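Local coordinates for protein diguanylate cyclase DosC (Escherichia coli, PDB 4ZVA) that probably makes cyclic di-GMP from GTP in response to oxygen, which its haem-binding globin domain senses, at residues A[10-24]-A[123-137]. Sequence-based numbering, arbitrary orientation.
Sequences LVEQADPPIRAKAAE and YSAAEKLQVYHFSIN
Helix 16-24 crosses helix 125-137 at -73°, the axes 8.7 Å apart at their closest, with Ala22 lying against Val131, while the last turn of helix 2-13 packs near Phe134 and Asn137. Phe134 is the knob: with chi1 at 176° its CG stands opposite the backbone N, which carries the ring into a hole made by Leu10, Val11, Arg19 and Ala22. Arg19 CG lies over one ring face, 3.8 Å from the Phe134 centroid, and Ala14 CB touches Phe134 CD1 at 3.6 Å. Arg19 NE bonds to Ala14 O. Ile18 crosses Gln130 at about a right angle, CD1 3.5 Å from Gln130 OE1 and CG2 against the Gln130 carbonyl. Small Ala22 lets Val131 CG1 within 3.8 Å of its CA. Lys21 stretches over Tyr123, CD 3.6 Å from the ring centroid; NZ makes a long salt bridge to Glu127 OE2 (3.7 Å), and a water bridges the same pair. Tyr123 OH lies 2.8 Å from Glu24 OE1, a weak hydrogen bond at the ring edge, carboxylate and ring planes nearly perpendicular. Glu127 closes a capping box with Ser124. A second water links Ala22 O to Ser135 OG. Helix 125-147, which also packs against the second subunit, is thus crossed steeply by segment 16-24, with the end of helix 2-13 closing the Phe134 hole, in the all-helical protoglobin-type globin fold.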
loop_
_atom_site.group_PDB
_atom_site.type_symbol
_atom_site.label_atom_id
_atom_site.label_comp_id
_atom_site.label_asym_id
_atom_site.label_seq_id
_atom_site.Cartn_x
_atom_site.Cartn_y
_atom_site.Cartn_z
ATOM N N LEU A 10 -12.195 7.090 7.075
ATOM C CA LEU A 10 -10.836 6.857 7.557
ATOM C C LEU A 10 -10.383 7.942 8.532
ATOM O O LEU A 10 -9.819 7.645 9.585
ATOM C CB LEU A 10 -9.860 6.775 6.383
ATOM C CG LEU A 10 -8.388 6.630 6.766
ATOM C CD1 LEU A 10 -8.149 5.320 7.501
ATOM C CD2 LEU A 10 -7.506 6.728 5.532
ATOM N N VAL A 11 -10.650 9.196 8.184
ATOM C CA VAL A 11 -10.294 10.321 9.041
ATOM C C VAL A 11 -11.137 10.303 10.312
ATOM O O VAL A 11 -10.629 10.519 11.413
ATOM C CB VAL A 11 -10.482 11.668 8.312
ATOM C CG1 VAL A 11 -10.218 12.838 9.254
ATOM C CG2 VAL A 11 -9.580 11.741 7.086
ATOM N N GLU A 12 -12.427 10.032 10.144
ATOM C CA GLU A 12 -13.372 9.994 11.254
ATOM C C GLU A 12 -13.069 8.884 12.259
ATOM O O GLU A 12 -13.310 9.043 13.455
ATOM C CB GLU A 12 -14.793 9.830 10.715
ATOM C CG GLU A 12 -15.435 11.128 10.262
ATOM C CD GLU A 12 -16.836 10.924 9.723
ATOM O OE1 GLU A 12 -17.367 9.801 9.856
ATOM O OE2 GLU A 12 -17.404 11.885 9.161
ATOM N N GLN A 13 -12.552 7.760 11.772
ATOM C CA GLN A 13 -12.288 6.611 12.635
ATOM C C GLN A 13 -11.010 6.785 13.456
ATOM O O GLN A 13 -10.891 6.237 14.552
ATOM C CB GLN A 13 -12.204 5.325 11.805
ATOM C CG GLN A 13 -13.542 4.817 11.256
ATOM C CD GLN A 13 -14.473 4.269 12.328
ATOM O OE1 GLN A 13 -14.134 4.231 13.511
ATOM N NE2 GLN A 13 -15.657 3.836 11.910
ATOM N N ALA A 14 -10.051 7.533 12.919
ATOM C CA ALA A 14 -8.783 7.761 13.607
ATOM C C ALA A 14 -8.929 8.846 14.672
ATOM O O ALA A 14 -9.391 9.948 14.383
ATOM C CB ALA A 14 -7.697 8.131 12.614
ATOM N N ASP A 15 -8.515 8.539 15.898
ATOM C CA ASP A 15 -8.625 9.495 16.993
ATOM C C ASP A 15 -7.773 10.732 16.722
ATOM O O ASP A 15 -6.731 10.638 16.075
ATOM C CB ASP A 15 -8.216 8.836 18.312
ATOM C CG ASP A 15 -9.154 7.715 18.713
ATOM O OD1 ASP A 15 -10.348 7.785 18.352
ATOM O OD2 ASP A 15 -8.699 6.762 19.381
ATOM N N PRO A 16 -8.232 11.901 17.198
ATOM C CA PRO A 16 -7.502 13.158 16.990
ATOM C C PRO A 16 -6.011 13.121 17.383
ATOM O O PRO A 16 -5.208 13.612 16.592
ATOM C CB PRO A 16 -8.281 14.153 17.857
ATOM C CG PRO A 16 -9.678 13.616 17.857
ATOM C CD PRO A 16 -9.531 12.118 17.860
ATOM N N PRO A 17 -5.639 12.549 18.551
ATOM C CA PRO A 17 -4.202 12.566 18.863
ATOM C C PRO A 17 -3.354 11.779 17.868
ATOM O O PRO A 17 -2.184 12.107 17.667
ATOM C CB PRO A 17 -4.134 11.916 20.250
ATOM C CG PRO A 17 -5.485 12.106 20.826
ATOM C CD PRO A 17 -6.418 11.978 19.665
ATOM N N ILE A 18 -3.944 10.756 17.255
ATOM C CA ILE A 18 -3.229 9.923 16.297
ATOM C C ILE A 18 -3.044 10.643 14.975
ATOM O O ILE A 18 -1.950 10.643 14.406
ATOM C CB ILE A 18 -3.960 8.589 16.050
ATOM C CG1 ILE A 18 -4.008 7.778 17.344
ATOM C CG2 ILE A 18 -3.265 7.794 14.962
ATOM C CD1 ILE A 18 -2.654 7.612 18.002
ATOM N N ARG A 19 -4.114 11.251 14.478
ATOM C CA ARG A 19 -4.022 12.046 13.261
ATOM C C ARG A 19 -3.101 13.254 13.469
ATOM O O ARG A 19 -2.437 13.706 12.542
ATOM C CB ARG A 19 -5.407 12.509 12.808
ATOM C CG ARG A 19 -6.283 11.379 12.279
ATOM C CD ARG A 19 -7.598 11.891 11.717
ATOM N NE ARG A 19 -8.493 12.394 12.754
ATOM C CZ ARG A 19 -8.711 13.684 12.984
ATOM N NH1 ARG A 19 -8.102 14.599 12.245
ATOM N NH2 ARG A 19 -9.542 14.056 13.947
ATOM N N ALA A 20 -3.063 13.759 14.695
ATOM C CA ALA A 20 -2.235 14.921 15.013
ATOM C C ALA A 20 -0.756 14.587 14.888
ATOM O O ALA A 20 0.025 15.380 14.365
ATOM C CB ALA A 20 -2.542 15.422 16.406
ATOM N N LYS A 21 -0.382 13.399 15.353
ATOM C CA LYS A 21 1.007 12.971 15.295
ATOM C C LYS A 21 1.386 12.586 13.874
ATOM O O LYS A 21 2.535 12.755 13.465
ATOM C CB LYS A 21 1.248 11.803 16.253
ATOM C CG LYS A 21 1.145 12.192 17.718
ATOM C CD LYS A 21 1.453 11.021 18.636
ATOM C CE LYS A 21 1.394 11.444 20.093
ATOM N NZ LYS A 21 0.032 11.907 20.478
ATOM N N ALA A 22 0.412 12.086 13.117
ATOM C CA ALA A 22 0.612 11.807 11.701
ATOM C C ALA A 22 0.905 13.098 10.939
ATOM O O ALA A 22 1.781 13.138 10.071
ATOM C CB ALA A 22 -0.608 11.102 11.117
ATOM N N ALA A 23 0.156 14.149 11.252
ATOM C CA ALA A 23 0.396 15.453 10.645
ATOM C C ALA A 23 1.755 16.004 11.068
ATOM O O ALA A 23 2.459 16.612 10.267
ATOM C CB ALA A 23 -0.712 16.430 11.014
ATOM N N GLU A 24 2.117 15.780 12.328
ATOM C CA GLU A 24 3.391 16.264 12.852
ATOM C C GLU A 24 4.551 15.624 12.100
ATOM O O GLU A 24 5.480 16.308 11.675
ATOM C CB GLU A 24 3.498 15.977 14.355
ATOM C CG GLU A 24 4.616 16.731 15.075
ATOM C CD GLU A 24 5.973 16.057 14.966
ATOM O OE1 GLU A 24 6.021 14.842 14.678
ATOM O OE2 GLU A 24 6.994 16.746 15.176
ATOM N N TYR A 123 7.377 8.876 20.019
ATOM C CA TYR A 123 6.042 8.430 20.396
ATOM C C TYR A 123 6.103 7.007 20.943
ATOM O O TYR A 123 7.085 6.302 20.726
ATOM C CB TYR A 123 5.094 8.524 19.198
ATOM C CG TYR A 123 5.017 9.913 18.598
ATOM C CD1 TYR A 123 5.037 11.040 19.412
ATOM C CD2 TYR A 123 4.947 10.102 17.224
ATOM C CE1 TYR A 123 4.968 12.314 18.879
ATOM C CE2 TYR A 123 4.882 11.378 16.679
ATOM C CZ TYR A 123 4.892 12.479 17.514
ATOM O OH TYR A 123 4.827 13.750 16.986
ATOM N N SER A 124 5.060 6.586 21.652
ATOM C CA SER A 124 5.002 5.219 22.163
ATOM C C SER A 124 4.794 4.240 21.018
ATOM O O SER A 124 4.388 4.634 19.926
ATOM C CB SER A 124 3.887 5.063 23.200
ATOM O OG SER A 124 2.613 5.038 22.582
ATOM N N ALA A 125 5.086 2.967 21.266
ATOM C CA ALA A 125 4.927 1.940 20.244
ATOM C C ALA A 125 3.477 1.847 19.782
ATOM O O ALA A 125 3.208 1.682 18.594
ATOM C CB ALA A 125 5.405 0.595 20.767
ATOM N N ALA A 126 2.546 1.980 20.723
ATOM C CA ALA A 126 1.122 1.950 20.401
ATOM C C ALA A 126 0.750 3.125 19.503
ATOM O O ALA A 126 -0.047 2.984 18.578
ATOM C CB ALA A 126 0.284 1.961 21.670
ATOM N N GLU A 127 1.326 4.288 19.784
ATOM C CA GLU A 127 1.081 5.471 18.968
ATOM C C GLU A 127 1.688 5.313 17.579
ATOM O O GLU A 127 1.056 5.655 16.578
ATOM C CB GLU A 127 1.640 6.721 19.656
ATOM C CG GLU A 127 0.843 7.127 20.882
ATOM C CD GLU A 127 1.496 8.242 21.674
ATOM O OE1 GLU A 127 2.709 8.487 21.488
ATOM O OE2 GLU A 127 0.791 8.873 22.487
ATOM N N LYS A 128 2.908 4.787 17.522
ATOM C CA LYS A 128 3.589 4.559 16.251
ATOM C C LYS A 128 2.775 3.649 15.336
ATOM O O LYS A 128 2.666 3.898 14.141
ATOM C CB LYS A 128 4.973 3.956 16.485
ATOM C CG LYS A 128 5.973 4.902 17.142
ATOM C CD LYS A 128 7.288 4.191 17.414
ATOM C CE LYS A 128 8.314 5.130 18.030
ATOM N NZ LYS A 128 9.567 4.413 18.391
ATOM N N LEU A 129 2.206 2.595 15.912
ATOM C CA LEU A 129 1.392 1.646 15.155
ATOM C C LEU A 129 0.178 2.322 14.525
ATOM O O LEU A 129 -0.116 2.125 13.347
ATOM C CB LEU A 129 0.931 0.502 16.058
ATOM C CG LEU A 129 -0.041 -0.503 15.430
ATOM C CD1 LEU A 129 0.617 -1.249 14.279
ATOM C CD2 LEU A 129 -0.578 -1.472 16.477
ATOM N N GLN A 130 -0.526 3.115 15.324
ATOM C CA GLN A 130 -1.732 3.784 14.861
ATOM C C GLN A 130 -1.429 4.911 13.877
ATOM O O GLN A 130 -2.186 5.138 12.932
ATOM C CB GLN A 130 -2.522 4.314 16.055
ATOM C CG GLN A 130 -3.085 3.203 16.924
ATOM C CD GLN A 130 -4.014 3.716 18.001
ATOM O OE1 GLN A 130 -3.582 4.375 18.945
ATOM N NE2 GLN A 130 -5.300 3.414 17.863
ATOM N N VAL A 131 -0.323 5.615 14.096
ATOM C CA VAL A 131 0.087 6.673 13.184
ATOM C C VAL A 131 0.496 6.079 11.842
ATOM O O VAL A 131 0.134 6.592 10.784
ATOM C CB VAL A 131 1.249 7.509 13.764
ATOM C CG1 VAL A 131 1.865 8.388 12.693
ATOM C CG2 VAL A 131 0.757 8.352 14.928
ATOM N N TYR A 132 1.252 4.989 11.895
ATOM C CA TYR A 132 1.693 4.301 10.692
ATOM C C TYR A 132 0.498 3.732 9.925
ATOM O O TYR A 132 0.451 3.802 8.699
ATOM C CB TYR A 132 2.684 3.196 11.059
ATOM C CG TYR A 132 3.174 2.361 9.902
ATOM C CD1 TYR A 132 3.917 2.925 8.874
ATOM C CD2 TYR A 132 2.917 0.997 9.852
ATOM C CE1 TYR A 132 4.378 2.156 7.818
ATOM C CE2 TYR A 132 3.372 0.222 8.807
ATOM C CZ TYR A 132 4.100 0.802 7.793
ATOM O OH TYR A 132 4.550 0.023 6.752
ATOM N N HIS A 133 -0.470 3.186 10.655
ATOM C CA HIS A 133 -1.684 2.646 10.041
ATOM C C HIS A 133 -2.485 3.720 9.311
ATOM O O HIS A 133 -2.829 3.556 8.140
ATOM C CB HIS A 133 -2.566 1.980 11.098
ATOM C CG HIS A 133 -3.933 1.617 10.604
ATOM N ND1 HIS A 133 -5.079 2.205 11.089
ATOM C CD2 HIS A 133 -4.332 0.734 9.657
ATOM C CE1 HIS A 133 -6.130 1.694 10.469
ATOM N NE2 HIS A 133 -5.704 0.800 9.596
ATOM N N PHE A 134 -2.778 4.814 10.006
ATOM C CA PHE A 134 -3.490 5.936 9.401
ATOM C C PHE A 134 -2.762 6.443 8.164
ATOM O O PHE A 134 -3.385 6.737 7.143
ATOM C CB PHE A 134 -3.666 7.077 10.409
ATOM C CG PHE A 134 -4.312 8.303 9.826
ATOM C CD1 PHE A 134 -5.686 8.362 9.662
ATOM C CD2 PHE A 134 -3.549 9.394 9.444
ATOM C CE1 PHE A 134 -6.288 9.484 9.126
ATOM C CE2 PHE A 134 -4.145 10.521 8.906
ATOM C CZ PHE A 134 -5.517 10.566 8.747
ATOM N N SER A 135 -1.439 6.528 8.261
ATOM C CA SER A 135 -0.611 7.013 7.164
ATOM C C SER A 135 -0.662 6.072 5.963
ATOM O O SER A 135 -0.799 6.520 4.829
ATOM C CB SER A 135 0.836 7.191 7.624
ATOM O OG SER A 135 0.929 8.166 8.653
ATOM N N ILE A 136 -0.537 4.772 6.213
ATOM C CA ILE A 136 -0.587 3.789 5.133
ATOM C C ILE A 136 -1.944 3.830 4.431
ATOM O O ILE A 136 -2.014 3.895 3.204
ATOM C CB ILE A 136 -0.318 2.359 5.640
ATOM C CG1 ILE A 136 1.142 2.212 6.072
ATOM C CG2 ILE A 136 -0.629 1.339 4.555
ATOM C CD1 ILE A 136 2.142 2.482 4.960
ATOM N N ASN A 137 -3.016 3.803 5.213
ATOM C CA ASN A 137 -4.362 3.835 4.655
ATOM C C ASN A 137 -4.639 5.134 3.903
ATOM O O ASN A 137 -5.316 5.130 2.877
ATOM C CB ASN A 137 -5.398 3.629 5.761
ATOM C CG ASN A 137 -5.551 2.170 6.149
ATOM O OD1 ASN A 137 -4.726 1.330 5.790
ATOM N ND2 ASN A 137 -6.601 1.865 6.899
HETATM O O HOH W 1 -1.556 9.867 21.097
HETATM O O HOH W 2 2.698 10.356 9.250
#